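Local structure of 2-oxoglutarate dehydrogenase E3 component (Thermus thermophilus, 2YQU) at residues V260-Y265 and I300-R305; A274-D279 and L290-P295; L309-S314 and A335-V340. The protein probably catalyses the NAD(+)-dependent reoxidation of dihydrolipoyl groups carried by protein lysines, as the FAD-containing lipoamide dehydrogenase component of the 2-oxoglutarate dehydrogenase complex. All blocks are in the same frame, centred on the assembly; numbering follows the deposited sequence.

Interaction 1. Residues V260-Y265 and I300-R305; sequences VGRRPY and IGDVVR. With FAD (flavin-adenine dinucleotide), chain D.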
loop_
_atom_site.group_PDB
_atom_site.type_symbol
_atom_site.label_atom_id
_atom_site.label_comp_id
_atom_site.label_asym_id
_atom_site.label_seq_id
_atom_site.Cartn_x
_atom_site.Cartn_y
_atom_site.Cartn_z
ATOM N N VAL A 260 24.416 9.538 -14.215
ATOM C CA VAL A 260 25.140 8.275 -14.386
ATOM C C VAL A 260 25.606 7.656 -13.063
ATOM O O VAL A 260 26.363 6.676 -13.061
ATOM C CB VAL A 260 26.360 8.465 -15.301
ATOM C CG1 VAL A 260 25.900 8.891 -16.686
ATOM C CG2 VAL A 260 27.332 9.500 -14.709
ATOM N N GLY A 261 25.165 8.232 -11.952
ATOM C CA GLY A 261 25.474 7.700 -10.637
ATOM C C GLY A 261 25.765 8.787 -9.639
ATOM O O GLY A 261 25.725 9.967 -9.962
ATOM N N ARG A 262 26.034 8.376 -8.406
ATOM C CA ARG A 262 26.498 9.282 -7.372
ATOM C C ARG A 262 27.713 8.684 -6.683
ATOM O O ARG A 262 27.851 7.472 -6.568
ATOM C CB ARG A 262 25.382 9.558 -6.359
ATOM C CG ARG A 262 24.205 10.321 -6.944
ATOM C CD ARG A 262 23.065 10.524 -5.955
ATOM N NE ARG A 262 23.476 11.351 -4.816
ATOM C CZ ARG A 262 23.484 12.674 -4.805
ATOM N NH1 ARG A 262 23.105 13.368 -5.863
ATOM N NH2 ARG A 262 23.873 13.322 -3.712
ATOM N N ARG A 263 28.600 9.562 -6.239
ATOM C CA ARG A 263 29.873 9.169 -5.664
ATOM C C ARG A 263 29.917 9.611 -4.211
ATOM O O ARG A 263 29.513 10.719 -3.892
ATOM C CB ARG A 263 31.007 9.835 -6.444
ATOM C CG ARG A 263 32.390 9.332 -6.091
ATOM C CD ARG A 263 33.492 9.807 -7.029
ATOM N NE ARG A 263 34.589 8.842 -7.081
ATOM C CZ ARG A 263 35.685 8.871 -6.322
ATOM N NH1 ARG A 263 36.607 7.915 -6.470
ATOM N NH2 ARG A 263 35.870 9.836 -5.424
ATOM N N PRO A 264 30.413 8.748 -3.325
ATOM C CA PRO A 264 30.564 9.108 -1.913
ATOM C C PRO A 264 31.299 10.444 -1.794
ATOM O O PRO A 264 32.275 10.645 -2.510
ATOM C CB PRO A 264 31.413 7.961 -1.337
ATOM C CG PRO A 264 31.306 6.847 -2.282
ATOM C CD PRO A 264 30.869 7.378 -3.611
ATOM N N TYR A 265 30.815 11.335 -0.932
ATOM C CA TYR A 265 31.332 12.697 -0.820
ATOM C C TYR A 265 32.118 12.899 0.482
ATOM O O TYR A 265 31.567 12.801 1.577
ATOM C CB TYR A 265 30.170 13.700 -0.898
ATOM C CG TYR A 265 30.604 15.154 -0.888
ATOM C CD1 TYR A 265 31.012 15.788 -2.062
ATOM C CD2 TYR A 265 30.611 15.889 0.291
ATOM C CE1 TYR A 265 31.405 17.110 -2.058
ATOM C CE2 TYR A 265 31.010 17.208 0.308
ATOM C CZ TYR A 265 31.397 17.820 -0.877
ATOM O OH TYR A 265 31.802 19.137 -0.867
ATOM N N ILE A 300 28.330 6.069 7.851
ATOM C CA ILE A 300 27.022 5.541 7.439
ATOM C C ILE A 300 26.514 6.193 6.159
ATOM O O ILE A 300 26.986 7.242 5.746
ATOM C CB ILE A 300 25.957 5.790 8.537
ATOM C CG1 ILE A 300 25.785 7.301 8.785
ATOM C CG2 ILE A 300 26.305 5.034 9.828
ATOM C CD1 ILE A 300 24.555 7.704 9.601
ATOM N N GLY A 301 25.498 5.578 5.569
ATOM C CA GLY A 301 24.803 6.152 4.442
ATOM C C GLY A 301 25.563 6.061 3.139
ATOM O O GLY A 301 26.353 5.147 2.920
ATOM N N ASP A 302 25.304 7.028 2.265
ATOM C CA ASP A 302 25.878 7.049 0.934
ATOM C C ASP A 302 27.406 7.094 0.909
ATOM O O ASP A 302 27.994 6.796 -0.117
ATOM C CB ASP A 302 25.363 8.255 0.137
ATOM C CG ASP A 302 23.951 8.087 -0.368
ATOM O OD1 ASP A 302 23.537 8.933 -1.204
ATOM O OD2 ASP A 302 23.189 7.172 0.005
ATOM N N VAL A 303 28.045 7.505 2.007
ATOM C CA VAL A 303 29.505 7.579 2.044
ATOM C C VAL A 303 30.192 6.221 2.286
ATOM O O VAL A 303 31.393 6.107 2.122
ATOM C CB VAL A 303 30.010 8.631 3.073
ATOM C CG1 VAL A 303 30.090 8.055 4.488
ATOM C CG2 VAL A 303 31.357 9.183 2.640
ATOM N N VAL A 304 29.426 5.200 2.663
ATOM C CA VAL A 304 29.956 3.852 2.839
ATOM C C VAL A 304 29.270 2.876 1.877
ATOM O O VAL A 304 28.356 3.249 1.149
ATOM C CB VAL A 304 29.825 3.353 4.313
ATOM C CG1 VAL A 304 30.441 4.365 5.276
ATOM C CG2 VAL A 304 28.386 3.087 4.680
ATOM N N ARG A 305 29.736 1.633 1.876
ATOM C CA ARG A 305 29.219 0.595 0.974
ATOM C C ARG A 305 27.725 0.355 1.170
ATOM O O ARG A 305 27.182 0.641 2.231
ATOM C CB ARG A 305 29.978 -0.729 1.169
ATOM C CG ARG A 305 29.548 -1.585 2.376
ATOM C CD ARG A 305 29.958 -1.017 3.723
ATOM N NE ARG A 305 29.436 -1.796 4.848
ATOM C CZ ARG A 305 28.265 -1.587 5.442
ATOM N NH1 ARG A 305 27.439 -0.634 5.018
ATOM N NH2 ARG A 305 27.912 -2.346 6.469
HETATM P PA FAD D . 22.888 13.033 2.469
HETATM O O1A FAD D . 23.496 13.375 1.160
HETATM O O2A FAD D . 21.355 12.990 2.433
HETATM O O5B FAD D . 23.419 14.065 3.572
HETATM C C5B FAD D . 24.782 14.412 3.603
HETATM C C4B FAD D . 24.869 15.822 4.147
HETATM O O4B FAD D . 26.198 16.046 4.572
HETATM C C3B FAD D . 24.556 16.884 3.096
HETATM O O3B FAD D . 23.487 17.695 3.530
HETATM C C2B FAD D . 25.834 17.690 2.974
HETATM O O2B FAD D . 25.579 19.069 2.827
HETATM C C1B FAD D . 26.548 17.380 4.279
HETATM N N9A FAD D . 28.014 17.430 4.274
HETATM C C8A FAD D . 28.887 16.754 3.462
HETATM N N7A FAD D . 30.145 17.044 3.843
HETATM C C5A FAD D . 30.087 17.899 4.890
HETATM C C6A FAD D . 31.064 18.518 5.665
HETATM N N6A FAD D . 32.357 18.220 5.559
HETATM N N1A FAD D . 30.649 19.340 6.680
HETATM C C2A FAD D . 29.324 19.571 6.955
HETATM N N3A FAD D . 28.363 18.947 6.188
HETATM C C4A FAD D . 28.753 18.140 5.175
HETATM N N1 FAD D . 16.593 7.637 -1.728
HETATM C C2 FAD D . 15.515 6.881 -1.321
HETATM O O2 FAD D . 15.632 6.029 -0.434
HETATM N N3 FAD D . 14.290 7.074 -1.908
HETATM C C4 FAD D . 14.130 8.008 -2.906
HETATM O O4 FAD D . 12.987 8.270 -3.244
HETATM C C4X FAD D . 15.206 8.787 -3.328
HETATM N N5 FAD D . 15.053 9.732 -4.331
HETATM C C5X FAD D . 16.152 10.493 -4.722
HETATM C C6 FAD D . 15.994 11.443 -5.736
HETATM C C7 FAD D . 17.089 12.218 -6.145
HETATM C C7M FAD D . 16.857 13.302 -7.165
HETATM C C8 FAD D . 18.330 12.044 -5.541
HETATM C C8M FAD D . 19.431 13.057 -5.722
HETATM C C9 FAD D . 18.486 11.092 -4.532
HETATM C C9A FAD D . 17.401 10.306 -4.124
HETATM N N10 FAD D . 17.550 9.341 -3.124
HETATM C C10 FAD D . 16.450 8.593 -2.732
HETATM C "C1'" FAD D . 18.889 9.000 -2.522
HETATM C "C2'" FAD D . 19.001 9.716 -1.173
HETATM O "O2'" FAD D . 18.882 11.120 -1.341
HETATM C "C3'" FAD D . 20.286 9.358 -0.432
HETATM O "O3'" FAD D . 20.420 7.951 -0.366
HETATM C "C4'" FAD D . 20.266 9.902 0.991
HETATM O "O4'" FAD D . 20.117 11.301 0.980
HETATM C "C5'" FAD D . 21.533 9.485 1.747
HETATM O "O5'" FAD D . 21.542 10.059 3.035
HETATM P P FAD D . 22.931 10.424 3.757
HETATM O O1P FAD D . 22.645 10.908 5.142
HETATM O O2P FAD D . 23.928 9.285 3.643
HETATM O O3P FAD D . 23.571 11.643 2.915
HETATM O O HOH W 1 23.682 11.869 -0.839
#

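Interaction 2. Residues A274-D279 and L290-P295; sequences AGLSTD and LRTRVP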
loop_
_atom_site.group_PDB
_atom_site.type_symbol
_atom_site.label_atom_id
_atom_site.label_comp_id
_atom_site.label_asym_id
_atom_site.label_seq_id
_atom_site.Cartn_x
_atom_site.Cartn_y
_atom_site.Cartn_z
ATOM N N ALA A 274 42.240 12.283 10.750
ATOM C CA ALA A 274 41.661 11.304 11.668
ATOM C C ALA A 274 42.312 9.928 11.549
ATOM O O ALA A 274 41.972 9.027 12.298
ATOM C CB ALA A 274 40.176 11.188 11.427
ATOM N N GLY A 275 43.238 9.778 10.603
ATOM C CA GLY A 275 43.920 8.521 10.347
ATOM C C GLY A 275 43.094 7.626 9.445
ATOM O O GLY A 275 43.230 6.406 9.479
ATOM N N LEU A 276 42.240 8.248 8.634
ATOM C CA LEU A 276 41.309 7.535 7.775
ATOM C C LEU A 276 41.590 7.816 6.311
ATOM O O LEU A 276 42.187 8.831 5.960
ATOM C CB LEU A 276 39.870 7.949 8.083
ATOM C CG LEU A 276 39.405 7.732 9.520
ATOM C CD1 LEU A 276 38.018 8.336 9.732
ATOM C CD2 LEU A 276 39.422 6.250 9.863
ATOM N N SER A 277 41.133 6.903 5.466
ATOM C CA SER A 277 41.217 7.087 4.021
ATOM C C SER A 277 40.025 6.453 3.314
ATOM O O SER A 277 39.290 5.649 3.892
ATOM C CB SER A 277 42.522 6.506 3.478
ATOM O OG SER A 277 42.655 5.141 3.805
ATOM N N THR A 278 39.838 6.841 2.059
ATOM C CA THR A 278 38.801 6.263 1.217
ATOM C C THR A 278 39.361 5.150 0.350
ATOM O O THR A 278 40.558 5.125 0.044
ATOM C CB THR A 278 38.172 7.345 0.324
ATOM O OG1 THR A 278 39.196 8.053 -0.391
ATOM C CG2 THR A 278 37.498 8.417 1.169
ATOM N N ASP A 279 38.483 4.236 -0.058
ATOM C CA ASP A 279 38.849 3.186 -0.994
ATOM C C ASP A 279 38.749 3.700 -2.435
ATOM O O ASP A 279 38.628 4.899 -2.667
ATOM C CB ASP A 279 38.016 1.916 -0.756
ATOM C CG ASP A 279 36.530 2.090 -1.066
ATOM O OD1 ASP A 279 36.127 3.066 -1.740
ATOM O OD2 ASP A 279 35.686 1.266 -0.662
ATOM N N LEU A 290 29.591 -0.612 11.619
ATOM C CA LEU A 290 29.729 0.701 10.988
ATOM C C LEU A 290 30.884 1.529 11.560
ATOM O O LEU A 290 30.931 2.737 11.375
ATOM C CB LEU A 290 28.402 1.473 11.020
ATOM C CG LEU A 290 27.272 0.693 10.342
ATOM C CD1 LEU A 290 25.919 1.138 10.830
ATOM C CD2 LEU A 290 27.387 0.813 8.821
ATOM N N ARG A 291 31.827 0.874 12.235
ATOM C CA ARG A 291 33.037 1.550 12.697
ATOM C C ARG A 291 34.055 1.614 11.569
ATOM O O ARG A 291 34.253 0.637 10.844
ATOM C CB ARG A 291 33.699 0.794 13.854
ATOM C CG ARG A 291 32.896 0.670 15.113
ATOM C CD ARG A 291 33.546 -0.286 16.123
ATOM N NE ARG A 291 33.553 -1.661 15.621
ATOM C CZ ARG A 291 33.857 -2.742 16.347
ATOM N NH1 ARG A 291 34.159 -2.645 17.634
ATOM N NH2 ARG A 291 33.842 -3.937 15.775
ATOM N N THR A 292 34.733 2.747 11.454
ATOM C CA THR A 292 35.910 2.843 10.605
ATOM C C THR A 292 37.046 2.127 11.326
ATOM O O THR A 292 36.836 1.527 12.395
ATOM C CB THR A 292 36.309 4.315 10.350
ATOM O OG1 THR A 292 36.702 4.928 11.587
ATOM C CG2 THR A 292 35.129 5.155 9.859
ATOM N N ARG A 293 38.247 2.211 10.767
ATOM C CA ARG A 293 39.413 1.599 11.392
ATOM C C ARG A 293 39.815 2.318 12.690
ATOM O O ARG A 293 40.546 1.755 13.506
ATOM C CB ARG A 293 40.582 1.522 10.405
ATOM C CG ARG A 293 41.246 2.841 10.075
ATOM C CD ARG A 293 42.487 2.675 9.212
ATOM N NE ARG A 293 42.796 3.873 8.434
ATOM C CZ ARG A 293 43.549 3.887 7.333
ATOM N NH1 ARG A 293 43.776 5.037 6.707
ATOM N NH2 ARG A 293 44.069 2.763 6.839
ATOM N N VAL A 294 39.352 3.555 12.869
ATOM C CA VAL A 294 39.475 4.263 14.142
ATOM C C VAL A 294 38.179 4.009 14.912
ATOM O O VAL A 294 37.131 4.532 14.535
ATOM C CB VAL A 294 39.700 5.772 13.932
ATOM C CG1 VAL A 294 39.722 6.491 15.256
ATOM C CG2 VAL A 294 40.991 6.000 13.168
ATOM N N PRO A 295 38.242 3.206 15.976
ATOM C CA PRO A 295 37.041 2.581 16.559
ATOM C C PRO A 295 35.920 3.513 17.053
ATOM O O PRO A 295 34.774 3.088 17.053
ATOM C CB PRO A 295 37.600 1.771 17.741
ATOM C CG PRO A 295 39.042 1.635 17.493
ATOM C CD PRO A 295 39.463 2.836 16.717
#

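Interaction 3. Residues L309-S314 and A335-V340; sequences LAHKAS and AIPSVV. With FAD (flavin-adenine dinucleotide), chain D; CO3 (carbonate ion), chain C.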
loop_
_atom_site.group_PDB
_atom_site.type_symbol
_atom_site.label_atom_id
_atom_site.label_comp_id
_atom_site.label_asym_id
_atom_site.label_seq_id
_atom_site.Cartn_x
_atom_site.Cartn_y
_atom_site.Cartn_z
ATOM N N LEU A 309 20.406 4.609 -0.427
ATOM C CA LEU A 309 19.010 4.889 -0.127
ATOM C C LEU A 309 18.869 5.603 1.213
ATOM O O LEU A 309 19.651 5.384 2.146
ATOM C CB LEU A 309 18.197 3.593 -0.099
ATOM C CG LEU A 309 18.462 2.608 -1.233
ATOM C CD1 LEU A 309 17.765 1.288 -0.952
ATOM C CD2 LEU A 309 17.995 3.175 -2.563
ATOM N N ALA A 310 17.855 6.454 1.303
ATOM C CA ALA A 310 17.631 7.269 2.483
ATOM C C ALA A 310 17.383 6.406 3.712
ATOM O O ALA A 310 17.989 6.607 4.745
ATOM C CB ALA A 310 16.483 8.217 2.265
ATOM N N HIS A 311 16.503 5.427 3.585
ATOM C CA HIS A 311 16.198 4.547 4.714
ATOM C C HIS A 311 17.321 3.563 5.058
ATOM O O HIS A 311 17.361 3.055 6.187
ATOM C CB HIS A 311 14.882 3.813 4.483
ATOM C CG HIS A 311 14.804 3.078 3.183
ATOM N ND1 HIS A 311 14.241 3.625 2.051
ATOM C CD2 HIS A 311 15.190 1.828 2.841
ATOM C CE1 HIS A 311 14.275 2.738 1.070
ATOM N NE2 HIS A 311 14.851 1.641 1.521
ATOM N N LYS A 312 18.215 3.292 4.103
ATOM C CA LYS A 312 19.425 2.529 4.366
ATOM C C LYS A 312 20.291 3.390 5.266
ATOM O O LYS A 312 20.782 2.926 6.279
ATOM C CB LYS A 312 20.183 2.206 3.070
ATOM C CG LYS A 312 21.433 1.381 3.255
ATOM C CD LYS A 312 22.657 2.233 3.465
ATOM C CE LYS A 312 23.905 1.557 2.921
ATOM N NZ LYS A 312 25.112 2.392 3.201
ATOM N N ALA A 313 20.445 4.653 4.889
ATOM C CA ALA A 313 21.283 5.578 5.660
ATOM C C ALA A 313 20.769 5.724 7.089
ATOM O O ALA A 313 21.556 5.673 8.038
ATOM C CB ALA A 313 21.339 6.934 4.996
ATOM N N SER A 314 19.458 5.914 7.243
ATOM C CA SER A 314 18.853 6.130 8.550
ATOM C C SER A 314 18.961 4.883 9.423
ATOM O O SER A 314 19.250 4.981 10.602
ATOM C CB SER A 314 17.394 6.583 8.414
ATOM O OG SER A 314 16.603 5.595 7.766
ATOM N N ALA A 335 16.199 -6.871 4.285
ATOM C CA ALA A 335 14.831 -6.395 4.469
ATOM C C ALA A 335 14.643 -4.952 4.001
ATOM O O ALA A 335 13.593 -4.367 4.233
ATOM C CB ALA A 335 14.425 -6.537 5.927
ATOM N N ILE A 336 15.673 -4.379 3.368
ATOM C CA ILE A 336 15.623 -2.998 2.894
ATOM C C ILE A 336 15.105 -2.962 1.461
ATOM O O ILE A 336 15.793 -3.433 0.548
ATOM C CB ILE A 336 17.034 -2.354 2.959
ATOM C CG1 ILE A 336 17.440 -2.170 4.420
ATOM C CG2 ILE A 336 17.057 -1.020 2.212
ATOM C CD1 ILE A 336 18.861 -1.599 4.611
ATOM N N PRO A 337 13.916 -2.398 1.246
ATOM C CA PRO A 337 13.377 -2.283 -0.113
ATOM C C PRO A 337 14.036 -1.181 -0.921
ATOM O O PRO A 337 14.488 -0.172 -0.368
ATOM C CB PRO A 337 11.914 -1.929 0.123
ATOM C CG PRO A 337 11.910 -1.217 1.405
ATOM C CD PRO A 337 12.982 -1.841 2.240
ATOM N N SER A 338 14.100 -1.397 -2.227
ATOM C CA SER A 338 14.513 -0.373 -3.170
ATOM C C SER A 338 13.349 -0.182 -4.134
ATOM O O SER A 338 12.860 -1.148 -4.720
ATOM C CB SER A 338 15.783 -0.799 -3.900
ATOM O OG SER A 338 16.163 0.180 -4.852
ATOM N N VAL A 339 12.898 1.057 -4.277
ATOM C CA VAL A 339 11.670 1.363 -5.012
ATOM C C VAL A 339 11.898 2.484 -6.018
ATOM O O VAL A 339 12.659 3.408 -5.763
ATOM C CB VAL A 339 10.531 1.781 -4.043
ATOM C CG1 VAL A 339 9.198 1.919 -4.777
ATOM C CG2 VAL A 339 10.421 0.785 -2.901
ATOM N N VAL A 340 11.224 2.384 -7.158
ATOM C CA VAL A 340 11.196 3.423 -8.171
ATOM C C VAL A 340 9.773 3.967 -8.207
ATOM O O VAL A 340 8.827 3.202 -8.399
ATOM C CB VAL A 340 11.553 2.855 -9.558
ATOM C CG1 VAL A 340 11.634 3.971 -10.593
ATOM C CG2 VAL A 340 12.856 2.041 -9.499
HETATM P PA FAD D . 22.888 13.033 2.469
HETATM O O1A FAD D . 23.496 13.375 1.160
HETATM O O2A FAD D . 21.355 12.990 2.433
HETATM O O5B FAD D . 23.419 14.065 3.572
HETATM C C5B FAD D . 24.782 14.412 3.603
HETATM C C4B FAD D . 24.869 15.822 4.147
HETATM O O4B FAD D . 26.198 16.046 4.572
HETATM C C3B FAD D . 24.556 16.884 3.096
HETATM O O3B FAD D . 23.487 17.695 3.530
HETATM C C2B FAD D . 25.834 17.690 2.974
HETATM O O2B FAD D . 25.579 19.069 2.827
HETATM C C1B FAD D . 26.548 17.380 4.279
HETATM N N9A FAD D . 28.014 17.430 4.274
HETATM C C8A FAD D . 28.887 16.754 3.462
HETATM N N7A FAD D . 30.145 17.044 3.843
HETATM C C5A FAD D . 30.087 17.899 4.890
HETATM C C6A FAD D . 31.064 18.518 5.665
HETATM N N6A FAD D . 32.357 18.220 5.559
HETATM N N1A FAD D . 30.649 19.340 6.680
HETATM C C2A FAD D . 29.324 19.571 6.955
HETATM N N3A FAD D . 28.363 18.947 6.188
HETATM C C4A FAD D . 28.753 18.140 5.175
HETATM N N1 FAD D . 16.593 7.637 -1.728
HETATM C C2 FAD D . 15.515 6.881 -1.321
HETATM O O2 FAD D . 15.632 6.029 -0.434
HETATM N N3 FAD D . 14.290 7.074 -1.908
HETATM C C4 FAD D . 14.130 8.008 -2.906
HETATM O O4 FAD D . 12.987 8.270 -3.244
HETATM C C4X FAD D . 15.206 8.787 -3.328
HETATM N N5 FAD D . 15.053 9.732 -4.331
HETATM C C5X FAD D . 16.152 10.493 -4.722
HETATM C C6 FAD D . 15.994 11.443 -5.736
HETATM C C7 FAD D . 17.089 12.218 -6.145
HETATM C C7M FAD D . 16.857 13.302 -7.165
HETATM C C8 FAD D . 18.330 12.044 -5.541
HETATM C C8M FAD D . 19.431 13.057 -5.722
HETATM C C9 FAD D . 18.486 11.092 -4.532
HETATM C C9A FAD D . 17.401 10.306 -4.124
HETATM N N10 FAD D . 17.550 9.341 -3.124
HETATM C C10 FAD D . 16.450 8.593 -2.732
HETATM C "C1'" FAD D . 18.889 9.000 -2.522
HETATM C "C2'" FAD D . 19.001 9.716 -1.173
HETATM O "O2'" FAD D . 18.882 11.120 -1.341
HETATM C "C3'" FAD D . 20.286 9.358 -0.432
HETATM O "O3'" FAD D . 20.420 7.951 -0.366
HETATM C "C4'" FAD D . 20.266 9.902 0.991
HETATM O "O4'" FAD D . 20.117 11.301 0.980
HETATM C "C5'" FAD D . 21.533 9.485 1.747
HETATM O "O5'" FAD D . 21.542 10.059 3.035
HETATM P P FAD D . 22.931 10.424 3.757
HETATM O O1P FAD D . 22.645 10.908 5.142
HETATM O O2P FAD D . 23.928 9.285 3.643
HETATM O O3P FAD D . 23.571 11.643 2.915
HETATM C C CO3 C . 14.345 7.964 6.767
HETATM O O1 CO3 C . 13.948 8.891 7.605
HETATM O O2 CO3 C . 14.998 8.300 5.698
HETATM O O3 CO3 C . 14.105 6.697 6.980
#

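Interaction 1. Residues V260-Y265 and I300-R305
Pro-264 and Val-303 meet where strand 262-264, paired antiparallel with 139-141, passes the loop that follows the last strand of the FAD-binding Rossmann-type sheet, 297-299, and the two segments line the cofactor from the flavin methyl to the adenine. The apolar part is small. Pro-264 CB rests on the backbone of the loop, 3.8 Å from Asp-302 O and over Val-303 CA; its side-chain contact is with Val-303 CG2, at 4.2 Å. Val-303 CG2 also lies against Tyr-265 O.

The polar part runs through a shared set of partners. Arg-262 NE and Asp-302 OD1 carry opposite charges but stand 4.3 Å apart, beyond a salt bridge; the gap is spanned by Ser-139 OG, hydrogen-bonded to both, and by a water that takes a hydrogen bond from Arg-262 NH2 and gives one each to Asp-302 OD1 and the FAD phosphate oxygen O1A. Over one face of the guanidinium lies the flavin methyl C8M.

Cofactor binding is divided between backbone and carboxylate. Asp-302 N donates to FAD O2P at 3.0 Å, with an N-H...O angle of 159°, while Gly-301 CA comes close to the same oxygen, where a side chain would clash. The ribityl hydroxyl O3' donates to Asp-302 OD2 at 2.9 Å. An alanine in place of Asp-302 would probably leave that hydroxyl, Ser-139 and the water without their carboxylate partner, and Arg-262 without the carboxylate charge that faces it. Tyr-265 CE2 approaches adenine N7A at 3.6 Å, with N7A in the plane of the tyrosine ring at its edge.

Interaction 2. Residues A274-D279 and L290-P295
The guanidinium of Arg-293 meets Gly-275 O at its edge, near the plane, whereas Leu-276 C and Ser-277 OG approach it obliquely. The carbonyl oxygen receives two N-H groups. Arg-293 NE gives the shorter bond, 2.8 Å to Gly-275 O, and comes in within the carbonyl plane, although the oxygen is tilted 28° out of the guanidinium plane. NH1 adds a weak bond to the same oxygen, bent to 123° at the hydrogen. Ser-277 OG stands 3.1 Å from Arg-293 NH1. Extended from CG to NE, the arginine chain spans the distance between the two backbones.

Both segments belong to the long connection between strand 262-264 and strand 297-299, the latter an edge strand, within this chain, of the parallel sheet in the FAD-binding Rossmann-type domain. Leu-276 forms the buried side of the contact, with Ile-297 of that strand among its neighbours. Its CD2 methyl touches Thr-292 OG1 at 3.5 Å and Val-294 CG2 at 3.7 Å, and the leucine crosses both side chains at about a right angle. CD2 also lies 3.9 Å from Arg-293 CG, so the aliphatic start of the arginine packs on the leucine side chain. Thr-292 OG1 is hydrogen-bonded to Ile-297 O. With CG1 anti to the backbone N (chi1 176°), Val-294 turns its other methyl, CG2, to within 3.3 Å of Ala-274 O.

Interaction 3. Residues L309-S314 and A335-V340
His-311 and Ile-336 run antiparallel alongside each other where helix 310-326, which follows the FAD-binding Rossmann-type sheet, faces the segment leading into strand 338-340 of the dimerisation domain. Ile-336 CG2 lies at the edge of the imidazole, near its plane and 3.5 Å from His-311 CD2. At that edge too, His-311 NE2 donates to Pro-337 O at 2.6 Å, a short bond with the oxygen only 9° out of the ring plane and the nitrogen in the plane of the carbonyl. The bond and the methyl together would limit rotation of the ring, and Leu-309 CB sits above one face, toward the rim.

Leu-309 and Lys-312 each lie at a slant to Ile-336. Leu-309 CD1 reaches Ile-336 CG2 at 4.0 Å, and Lys-312 CG, anti to its backbone N (chi1 -178°), packs on Ile-336 CD1, while the amine turns away to a salt bridge with Glu-316. His-432 of the second subunit packs on His-311, and Pro-431 of that subunit on Ile-336, which brings the contact to the dimer interface. At the first turn of the helix, Ala-310 N donates to the flavin carbonyl oxygen O2 at 2.9 Å, with an N-H...O angle of 152°.

Overall arrangement
Interactions 1 and 3 both touch the same FAD: 260-265 and 300-305 meet it from the flavin methyl to the adenine, 309-314 at the flavin O2 and along the ribityl chain. Their centres are 13 Å apart, and Lys-312 joins them, its NZ 2.9 Å from Arg-305 O, while Ala-313 CB packs on Gly-301 CA. Interaction 2 falls in the chain between the two segments of interaction 1, 15 Å away centre to centre, and meets it through Leu-290, which packs on Ile-300 and Arg-305. It does not touch interaction 3, the nearest atoms being about 6 Å apart. At the dimer interface, His-434 of the second subunit, the predicted proton acceptor, packs on Ala-310.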